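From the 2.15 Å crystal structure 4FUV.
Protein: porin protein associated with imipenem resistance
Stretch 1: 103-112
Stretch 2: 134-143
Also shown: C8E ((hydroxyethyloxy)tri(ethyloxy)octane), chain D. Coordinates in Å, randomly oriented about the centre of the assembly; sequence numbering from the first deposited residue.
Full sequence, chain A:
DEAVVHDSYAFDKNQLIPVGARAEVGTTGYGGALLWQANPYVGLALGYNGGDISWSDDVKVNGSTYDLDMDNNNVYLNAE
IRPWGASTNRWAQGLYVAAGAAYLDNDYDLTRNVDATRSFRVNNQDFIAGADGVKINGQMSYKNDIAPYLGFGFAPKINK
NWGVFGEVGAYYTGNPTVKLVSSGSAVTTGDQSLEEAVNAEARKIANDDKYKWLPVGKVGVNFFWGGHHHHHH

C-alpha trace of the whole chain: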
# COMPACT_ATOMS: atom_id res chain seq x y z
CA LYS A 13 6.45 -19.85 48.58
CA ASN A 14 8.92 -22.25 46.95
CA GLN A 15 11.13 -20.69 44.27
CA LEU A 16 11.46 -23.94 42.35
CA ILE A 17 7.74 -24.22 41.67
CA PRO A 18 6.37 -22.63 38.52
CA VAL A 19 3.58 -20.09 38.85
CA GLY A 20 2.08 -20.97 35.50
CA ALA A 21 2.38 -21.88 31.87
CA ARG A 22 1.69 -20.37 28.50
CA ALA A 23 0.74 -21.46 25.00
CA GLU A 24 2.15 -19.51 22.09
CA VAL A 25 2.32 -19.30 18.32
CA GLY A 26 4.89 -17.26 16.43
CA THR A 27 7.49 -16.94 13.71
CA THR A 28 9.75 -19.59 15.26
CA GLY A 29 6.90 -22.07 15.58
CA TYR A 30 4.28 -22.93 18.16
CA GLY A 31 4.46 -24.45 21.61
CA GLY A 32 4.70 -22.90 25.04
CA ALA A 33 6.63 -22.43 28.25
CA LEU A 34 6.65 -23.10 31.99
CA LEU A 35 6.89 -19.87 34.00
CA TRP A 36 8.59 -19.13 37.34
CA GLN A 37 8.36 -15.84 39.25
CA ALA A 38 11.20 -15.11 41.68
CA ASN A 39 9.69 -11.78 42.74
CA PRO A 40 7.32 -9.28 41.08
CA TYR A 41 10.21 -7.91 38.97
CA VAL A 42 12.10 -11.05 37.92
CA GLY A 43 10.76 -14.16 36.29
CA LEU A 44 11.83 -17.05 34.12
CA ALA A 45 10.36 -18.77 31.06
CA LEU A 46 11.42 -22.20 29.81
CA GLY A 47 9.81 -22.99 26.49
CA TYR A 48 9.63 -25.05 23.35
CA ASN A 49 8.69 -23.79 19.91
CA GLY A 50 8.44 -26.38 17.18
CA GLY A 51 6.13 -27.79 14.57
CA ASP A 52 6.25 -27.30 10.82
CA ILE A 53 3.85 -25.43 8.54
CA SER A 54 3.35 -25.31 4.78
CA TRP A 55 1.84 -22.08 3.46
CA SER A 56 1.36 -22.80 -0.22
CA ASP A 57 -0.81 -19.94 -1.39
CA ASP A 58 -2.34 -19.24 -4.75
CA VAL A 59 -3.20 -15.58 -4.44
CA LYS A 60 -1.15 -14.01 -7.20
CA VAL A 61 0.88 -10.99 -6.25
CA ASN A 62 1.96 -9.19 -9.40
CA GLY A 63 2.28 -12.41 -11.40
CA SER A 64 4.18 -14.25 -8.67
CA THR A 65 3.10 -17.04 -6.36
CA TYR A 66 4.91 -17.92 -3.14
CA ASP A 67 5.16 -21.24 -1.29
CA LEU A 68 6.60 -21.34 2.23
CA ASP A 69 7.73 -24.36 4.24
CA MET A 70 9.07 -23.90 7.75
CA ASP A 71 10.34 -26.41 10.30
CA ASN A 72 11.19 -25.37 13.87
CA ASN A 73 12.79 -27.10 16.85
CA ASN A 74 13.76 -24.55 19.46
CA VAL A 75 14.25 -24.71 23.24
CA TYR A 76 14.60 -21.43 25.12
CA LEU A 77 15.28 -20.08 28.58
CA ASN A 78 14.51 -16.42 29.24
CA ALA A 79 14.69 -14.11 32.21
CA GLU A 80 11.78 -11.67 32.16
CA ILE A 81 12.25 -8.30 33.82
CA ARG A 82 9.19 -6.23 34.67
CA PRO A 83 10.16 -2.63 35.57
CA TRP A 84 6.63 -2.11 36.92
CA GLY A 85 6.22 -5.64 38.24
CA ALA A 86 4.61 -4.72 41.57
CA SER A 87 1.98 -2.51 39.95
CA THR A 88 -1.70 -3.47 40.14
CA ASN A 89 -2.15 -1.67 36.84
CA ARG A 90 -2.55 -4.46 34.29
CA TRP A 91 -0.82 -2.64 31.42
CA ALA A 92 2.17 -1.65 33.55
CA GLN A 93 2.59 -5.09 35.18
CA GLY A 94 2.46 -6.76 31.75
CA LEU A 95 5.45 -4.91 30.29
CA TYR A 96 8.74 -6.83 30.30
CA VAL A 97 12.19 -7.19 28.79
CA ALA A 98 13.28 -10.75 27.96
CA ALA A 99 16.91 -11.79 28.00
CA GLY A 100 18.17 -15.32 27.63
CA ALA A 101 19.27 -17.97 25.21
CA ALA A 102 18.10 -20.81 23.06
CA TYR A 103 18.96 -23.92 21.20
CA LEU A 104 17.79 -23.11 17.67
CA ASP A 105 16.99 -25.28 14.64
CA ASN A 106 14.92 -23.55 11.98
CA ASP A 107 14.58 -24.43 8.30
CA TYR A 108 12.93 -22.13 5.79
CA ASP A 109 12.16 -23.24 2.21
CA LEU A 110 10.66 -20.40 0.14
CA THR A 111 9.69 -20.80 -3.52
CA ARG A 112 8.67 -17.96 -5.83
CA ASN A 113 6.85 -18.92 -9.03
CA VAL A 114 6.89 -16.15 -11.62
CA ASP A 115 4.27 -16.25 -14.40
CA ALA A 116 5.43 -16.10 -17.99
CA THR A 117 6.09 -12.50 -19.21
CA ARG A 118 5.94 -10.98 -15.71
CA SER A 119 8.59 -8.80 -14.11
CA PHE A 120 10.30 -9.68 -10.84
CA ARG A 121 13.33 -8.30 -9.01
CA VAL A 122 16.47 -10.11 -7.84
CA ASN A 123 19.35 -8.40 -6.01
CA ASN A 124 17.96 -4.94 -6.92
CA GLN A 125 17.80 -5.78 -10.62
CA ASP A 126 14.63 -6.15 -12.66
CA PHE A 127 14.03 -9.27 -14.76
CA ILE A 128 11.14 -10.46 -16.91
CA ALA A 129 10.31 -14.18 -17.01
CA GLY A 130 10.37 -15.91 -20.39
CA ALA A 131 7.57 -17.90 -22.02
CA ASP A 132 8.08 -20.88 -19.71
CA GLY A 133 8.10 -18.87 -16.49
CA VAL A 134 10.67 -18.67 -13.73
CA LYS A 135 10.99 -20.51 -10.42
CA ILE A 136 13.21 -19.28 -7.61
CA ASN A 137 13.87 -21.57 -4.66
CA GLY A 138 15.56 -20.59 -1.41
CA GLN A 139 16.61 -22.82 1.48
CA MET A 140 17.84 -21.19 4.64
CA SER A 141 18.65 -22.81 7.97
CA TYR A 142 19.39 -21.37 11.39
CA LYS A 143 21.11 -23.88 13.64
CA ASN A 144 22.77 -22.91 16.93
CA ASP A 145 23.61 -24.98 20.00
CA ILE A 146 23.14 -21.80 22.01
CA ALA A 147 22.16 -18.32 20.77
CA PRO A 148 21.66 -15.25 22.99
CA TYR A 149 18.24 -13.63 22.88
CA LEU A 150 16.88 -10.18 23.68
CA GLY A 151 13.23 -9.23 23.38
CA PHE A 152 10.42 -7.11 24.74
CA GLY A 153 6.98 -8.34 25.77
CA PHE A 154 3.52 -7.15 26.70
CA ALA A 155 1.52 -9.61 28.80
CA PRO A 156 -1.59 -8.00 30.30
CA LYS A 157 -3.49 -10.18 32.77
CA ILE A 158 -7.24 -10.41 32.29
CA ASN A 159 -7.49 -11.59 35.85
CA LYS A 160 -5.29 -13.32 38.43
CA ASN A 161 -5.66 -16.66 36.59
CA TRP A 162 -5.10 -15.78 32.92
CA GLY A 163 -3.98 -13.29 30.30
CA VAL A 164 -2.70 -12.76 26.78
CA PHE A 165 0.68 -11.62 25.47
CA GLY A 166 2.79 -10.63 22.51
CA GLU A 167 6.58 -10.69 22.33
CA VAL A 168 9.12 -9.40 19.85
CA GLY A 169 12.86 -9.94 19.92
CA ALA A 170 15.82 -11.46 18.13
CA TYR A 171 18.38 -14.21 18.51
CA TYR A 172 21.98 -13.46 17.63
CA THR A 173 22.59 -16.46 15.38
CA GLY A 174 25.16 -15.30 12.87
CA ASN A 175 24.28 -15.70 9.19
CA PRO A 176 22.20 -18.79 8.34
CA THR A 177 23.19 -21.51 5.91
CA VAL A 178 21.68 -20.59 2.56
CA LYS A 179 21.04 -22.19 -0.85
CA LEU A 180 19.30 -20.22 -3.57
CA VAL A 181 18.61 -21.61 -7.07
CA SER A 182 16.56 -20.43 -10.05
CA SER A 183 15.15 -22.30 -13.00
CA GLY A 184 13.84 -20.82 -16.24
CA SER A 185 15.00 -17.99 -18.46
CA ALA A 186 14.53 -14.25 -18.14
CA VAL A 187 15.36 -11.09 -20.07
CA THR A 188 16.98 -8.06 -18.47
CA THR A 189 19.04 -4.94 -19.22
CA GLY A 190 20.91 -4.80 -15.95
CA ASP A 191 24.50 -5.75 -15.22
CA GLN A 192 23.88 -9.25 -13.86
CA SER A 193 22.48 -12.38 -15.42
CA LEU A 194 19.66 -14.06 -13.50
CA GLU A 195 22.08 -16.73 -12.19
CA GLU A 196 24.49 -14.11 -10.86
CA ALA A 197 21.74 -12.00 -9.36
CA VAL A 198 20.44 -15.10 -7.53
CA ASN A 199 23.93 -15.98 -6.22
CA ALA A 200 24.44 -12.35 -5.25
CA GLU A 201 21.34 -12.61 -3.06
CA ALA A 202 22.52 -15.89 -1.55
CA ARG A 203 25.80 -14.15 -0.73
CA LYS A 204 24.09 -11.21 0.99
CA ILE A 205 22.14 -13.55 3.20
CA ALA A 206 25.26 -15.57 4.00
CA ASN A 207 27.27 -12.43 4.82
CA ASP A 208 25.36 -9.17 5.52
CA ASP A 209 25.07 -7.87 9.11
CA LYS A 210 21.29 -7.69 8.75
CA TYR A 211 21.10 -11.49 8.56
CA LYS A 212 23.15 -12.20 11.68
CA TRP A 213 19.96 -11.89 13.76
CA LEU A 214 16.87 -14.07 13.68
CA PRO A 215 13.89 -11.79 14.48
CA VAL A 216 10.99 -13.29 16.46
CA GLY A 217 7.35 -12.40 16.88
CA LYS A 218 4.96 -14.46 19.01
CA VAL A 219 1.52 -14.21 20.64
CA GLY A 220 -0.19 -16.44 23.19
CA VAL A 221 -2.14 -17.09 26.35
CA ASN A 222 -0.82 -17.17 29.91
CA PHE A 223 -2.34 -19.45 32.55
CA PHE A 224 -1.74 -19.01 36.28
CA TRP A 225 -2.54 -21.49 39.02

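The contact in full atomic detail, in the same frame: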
# COMPACT_ATOMS: atom_id res chain seq x y z
N TYR A 103 18.54 -22.99 22.22
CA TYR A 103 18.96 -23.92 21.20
C TYR A 103 18.02 -23.67 20.03
O TYR A 103 16.81 -23.69 20.20
CB TYR A 103 18.78 -25.35 21.71
CG TYR A 103 18.95 -26.40 20.65
CD1 TYR A 103 17.88 -26.81 19.86
CD2 TYR A 103 20.20 -26.97 20.42
CE1 TYR A 103 18.04 -27.77 18.87
CE2 TYR A 103 20.37 -27.94 19.44
CZ TYR A 103 19.30 -28.33 18.67
OH TYR A 103 19.48 -29.29 17.70
N LEU A 104 18.58 -23.44 18.85
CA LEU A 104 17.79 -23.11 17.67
C LEU A 104 17.99 -24.12 16.55
O LEU A 104 19.10 -24.59 16.33
CB LEU A 104 18.20 -21.72 17.15
CG LEU A 104 17.90 -20.59 18.13
CD1 LEU A 104 18.53 -19.32 17.60
CD2 LEU A 104 16.39 -20.44 18.26
N ASP A 105 16.92 -24.45 15.85
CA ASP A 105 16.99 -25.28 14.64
C ASP A 105 15.78 -24.91 13.80
O ASP A 105 14.67 -25.36 14.08
CB ASP A 105 17.00 -26.78 14.99
CG ASP A 105 17.12 -27.69 13.77
OD1 ASP A 105 17.06 -27.21 12.62
OD2 ASP A 105 17.27 -28.91 13.95
N ASN A 106 16.01 -24.08 12.80
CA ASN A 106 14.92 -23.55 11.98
C ASN A 106 15.25 -23.66 10.49
O ASN A 106 16.25 -23.12 10.04
CB ASN A 106 14.63 -22.09 12.35
CG ASN A 106 14.25 -21.93 13.82
OD1 ASN A 106 13.07 -22.05 14.18
ND2 ASN A 106 15.23 -21.65 14.67
N ASP A 107 14.40 -24.35 9.74
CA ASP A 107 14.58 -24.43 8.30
C ASP A 107 13.46 -23.68 7.59
O ASP A 107 12.28 -23.89 7.86
CB ASP A 107 14.59 -25.88 7.83
CG ASP A 107 15.68 -26.69 8.51
OD1 ASP A 107 16.75 -26.12 8.82
OD2 ASP A 107 15.46 -27.90 8.73
N TYR A 108 13.86 -22.81 6.67
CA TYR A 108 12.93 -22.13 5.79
C TYR A 108 13.17 -22.60 4.34
O TYR A 108 14.31 -22.74 3.90
CB TYR A 108 13.09 -20.62 5.92
CG TYR A 108 12.94 -20.14 7.35
CD1 TYR A 108 14.02 -20.12 8.23
CD2 TYR A 108 11.71 -19.72 7.83
CE1 TYR A 108 13.87 -19.67 9.56
CE2 TYR A 108 11.55 -19.28 9.14
CZ TYR A 108 12.63 -19.26 10.00
OH TYR A 108 12.45 -18.83 11.30
N ASP A 109 12.09 -22.88 3.62
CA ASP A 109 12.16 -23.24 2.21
C ASP A 109 11.11 -22.43 1.45
O ASP A 109 9.94 -22.81 1.41
CB ASP A 109 11.93 -24.74 2.02
CG ASP A 109 11.99 -25.17 0.56
OD1 ASP A 109 10.95 -25.10 -0.13
OD2 ASP A 109 13.08 -25.57 0.09
N LEU A 110 11.54 -21.31 0.86
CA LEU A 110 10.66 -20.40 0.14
C LEU A 110 10.80 -20.55 -1.37
O LEU A 110 11.91 -20.52 -1.90
CB LEU A 110 10.96 -18.97 0.54
CG LEU A 110 10.19 -17.91 -0.24
CD1 LEU A 110 8.71 -17.95 0.10
CD2 LEU A 110 10.77 -16.53 0.02
N THR A 111 9.68 -20.68 -2.07
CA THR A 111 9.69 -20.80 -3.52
C THR A 111 8.83 -19.73 -4.18
O THR A 111 7.65 -19.60 -3.87
CB THR A 111 9.18 -22.16 -3.95
OG1 THR A 111 10.10 -23.17 -3.52
CG2 THR A 111 9.03 -22.22 -5.46
N ARG A 112 9.43 -18.94 -5.06
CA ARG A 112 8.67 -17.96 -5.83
C ARG A 112 8.46 -18.45 -7.26
O ARG A 112 9.42 -18.73 -7.97
CB ARG A 112 9.37 -16.60 -5.81
CG ARG A 112 8.82 -15.60 -6.83
CD ARG A 112 9.58 -14.28 -6.75
NE ARG A 112 8.83 -13.17 -7.33
CZ ARG A 112 9.16 -11.89 -7.19
NH1 ARG A 112 10.23 -11.55 -6.48
NH2 ARG A 112 8.42 -10.94 -7.75
N VAL A 134 9.46 -18.57 -14.53
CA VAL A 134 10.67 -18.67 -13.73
C VAL A 134 10.32 -19.11 -12.32
O VAL A 134 9.33 -18.67 -11.75
CB VAL A 134 11.44 -17.34 -13.70
CG1 VAL A 134 12.55 -17.38 -12.67
CG2 VAL A 134 12.02 -17.03 -15.11
N LYS A 135 11.13 -20.00 -11.77
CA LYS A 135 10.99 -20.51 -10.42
C LYS A 135 12.24 -20.07 -9.67
O LYS A 135 13.36 -20.14 -10.20
CB LYS A 135 10.91 -22.04 -10.50
CG LYS A 135 10.66 -22.79 -9.20
CD LYS A 135 10.87 -24.29 -9.45
CE LYS A 135 10.35 -25.15 -8.31
N ILE A 136 12.06 -19.54 -8.46
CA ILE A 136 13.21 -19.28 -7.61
C ILE A 136 13.02 -19.97 -6.27
O ILE A 136 12.08 -19.68 -5.55
CB ILE A 136 13.40 -17.78 -7.34
CG1 ILE A 136 13.63 -17.02 -8.65
CG2 ILE A 136 14.57 -17.57 -6.39
CD1 ILE A 136 13.75 -15.53 -8.46
N ASN A 137 13.94 -20.88 -5.94
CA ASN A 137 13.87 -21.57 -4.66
C ASN A 137 14.98 -21.18 -3.69
O ASN A 137 16.15 -21.10 -4.06
CB ASN A 137 13.88 -23.08 -4.85
CG ASN A 137 13.74 -23.82 -3.54
OD1 ASN A 137 14.71 -24.38 -3.01
ND2 ASN A 137 12.54 -23.81 -2.97
N GLY A 138 14.60 -20.93 -2.44
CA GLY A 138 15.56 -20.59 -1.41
C GLY A 138 15.43 -21.48 -0.18
O GLY A 138 14.35 -21.64 0.37
N GLN A 139 16.55 -22.07 0.24
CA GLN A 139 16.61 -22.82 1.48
C GLN A 139 17.56 -22.12 2.43
O GLN A 139 18.65 -21.71 2.05
CB GLN A 139 17.09 -24.24 1.23
CG GLN A 139 16.26 -24.98 0.21
CD GLN A 139 16.78 -26.36 -0.08
OE1 GLN A 139 17.84 -26.53 -0.68
NE2 GLN A 139 16.04 -27.38 0.36
N MET A 140 17.13 -22.00 3.67
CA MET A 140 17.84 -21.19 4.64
C MET A 140 17.65 -21.80 6.02
O MET A 140 16.52 -21.99 6.47
CB MET A 140 17.26 -19.79 4.60
CG MET A 140 18.00 -18.78 5.43
SD MET A 140 17.14 -17.22 5.43
CE MET A 140 16.94 -16.94 3.67
N SER A 141 18.75 -22.14 6.69
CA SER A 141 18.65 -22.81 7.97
C SER A 141 19.42 -22.09 9.07
O SER A 141 20.59 -21.73 8.91
CB SER A 141 19.14 -24.25 7.87
OG SER A 141 20.46 -24.29 7.36
N TYR A 142 18.75 -21.89 10.20
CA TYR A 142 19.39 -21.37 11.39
C TYR A 142 19.57 -22.51 12.37
O TYR A 142 18.60 -23.10 12.84
CB TYR A 142 18.50 -20.29 12.03
CG TYR A 142 18.40 -19.03 11.20
CD1 TYR A 142 17.50 -18.93 10.16
CD2 TYR A 142 19.21 -17.93 11.48
CE1 TYR A 142 17.40 -17.78 9.40
CE2 TYR A 142 19.11 -16.78 10.73
CZ TYR A 142 18.21 -16.71 9.69
OH TYR A 142 18.11 -15.58 8.93
N LYS A 143 20.82 -22.83 12.67
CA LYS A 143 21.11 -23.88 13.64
C LYS A 143 22.18 -23.41 14.61
O LYS A 143 23.28 -23.07 14.19
CB LYS A 143 21.54 -25.16 12.91
CG LYS A 143 22.07 -26.23 13.84
C1 C8E D . 2.33 -9.50 17.31
C2 C8E D . 3.82 -9.56 17.60
C3 C8E D . 4.61 -9.55 16.30
C5 C8E D . 8.46 -10.23 13.99
C6 C8E D . 9.71 -10.30 13.12
C7 C8E D . 9.42 -10.88 11.74
C8 C8E D . 9.60 -12.39 11.66
O9 C8E D . 10.38 -12.77 10.54
C10 C8E D . 10.88 -14.08 10.66
C11 C8E D . 11.42 -14.60 9.33
O12 C8E D . 12.82 -14.42 9.27
C13 C8E D . 13.50 -15.36 8.47
C14 C8E D . 14.99 -15.05 8.58
O15 C8E D . 15.08 -13.71 9.02
C16 C8E D . 15.91 -12.88 8.22
C17 C8E D . 16.30 -11.65 9.03
O18 C8E D . 15.85 -10.50 8.36

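The most distinctive feature of this strand pairing is a detergent molecule lying against two neighbouring tyrosines. C13 of C8E sits over one face of the Tyr108 ring, and its C14 comes within 3.2 Å of Tyr142 OH. The two rings also meet directly, Tyr108 CE1 lying 3.8 Å from Tyr142 CD1, which is at the edge of the Tyr108 ring. The rings can meet because Tyr108 and Tyr142 belong to successive hydrogen-bonded pairs, whose side chains share one face of the sheet.

The strands run antiparallel, at 173°. Four pairs, Asn106 with Tyr142, Tyr108 with Met140, Leu110 with Gly138 and Arg112 with Ile136, each exchange two backbone hydrogen bonds; in the second, Tyr108 N donates to Met140 O at 2.8 Å and Met140 N to Tyr108 O at 2.9 Å. Between these rings of hydrogen bonds, CA-H...O contacts bring Ser141 CA to 3.2 Å from Asn106 O and Thr111 CA to 3.3 Å from Ile136 O.

The other face, bearing Asp105, Asp107, Asp109 and Thr111, is more polar. Here Asn137 ND2 donates a short hydrogen bond to Thr111 OG1, 2.6 Å away, adding a side-chain link to a non-hydrogen-bonded backbone pair. Nearby, Asp109 OD2 packs 3.2 Å from Gln139 CG.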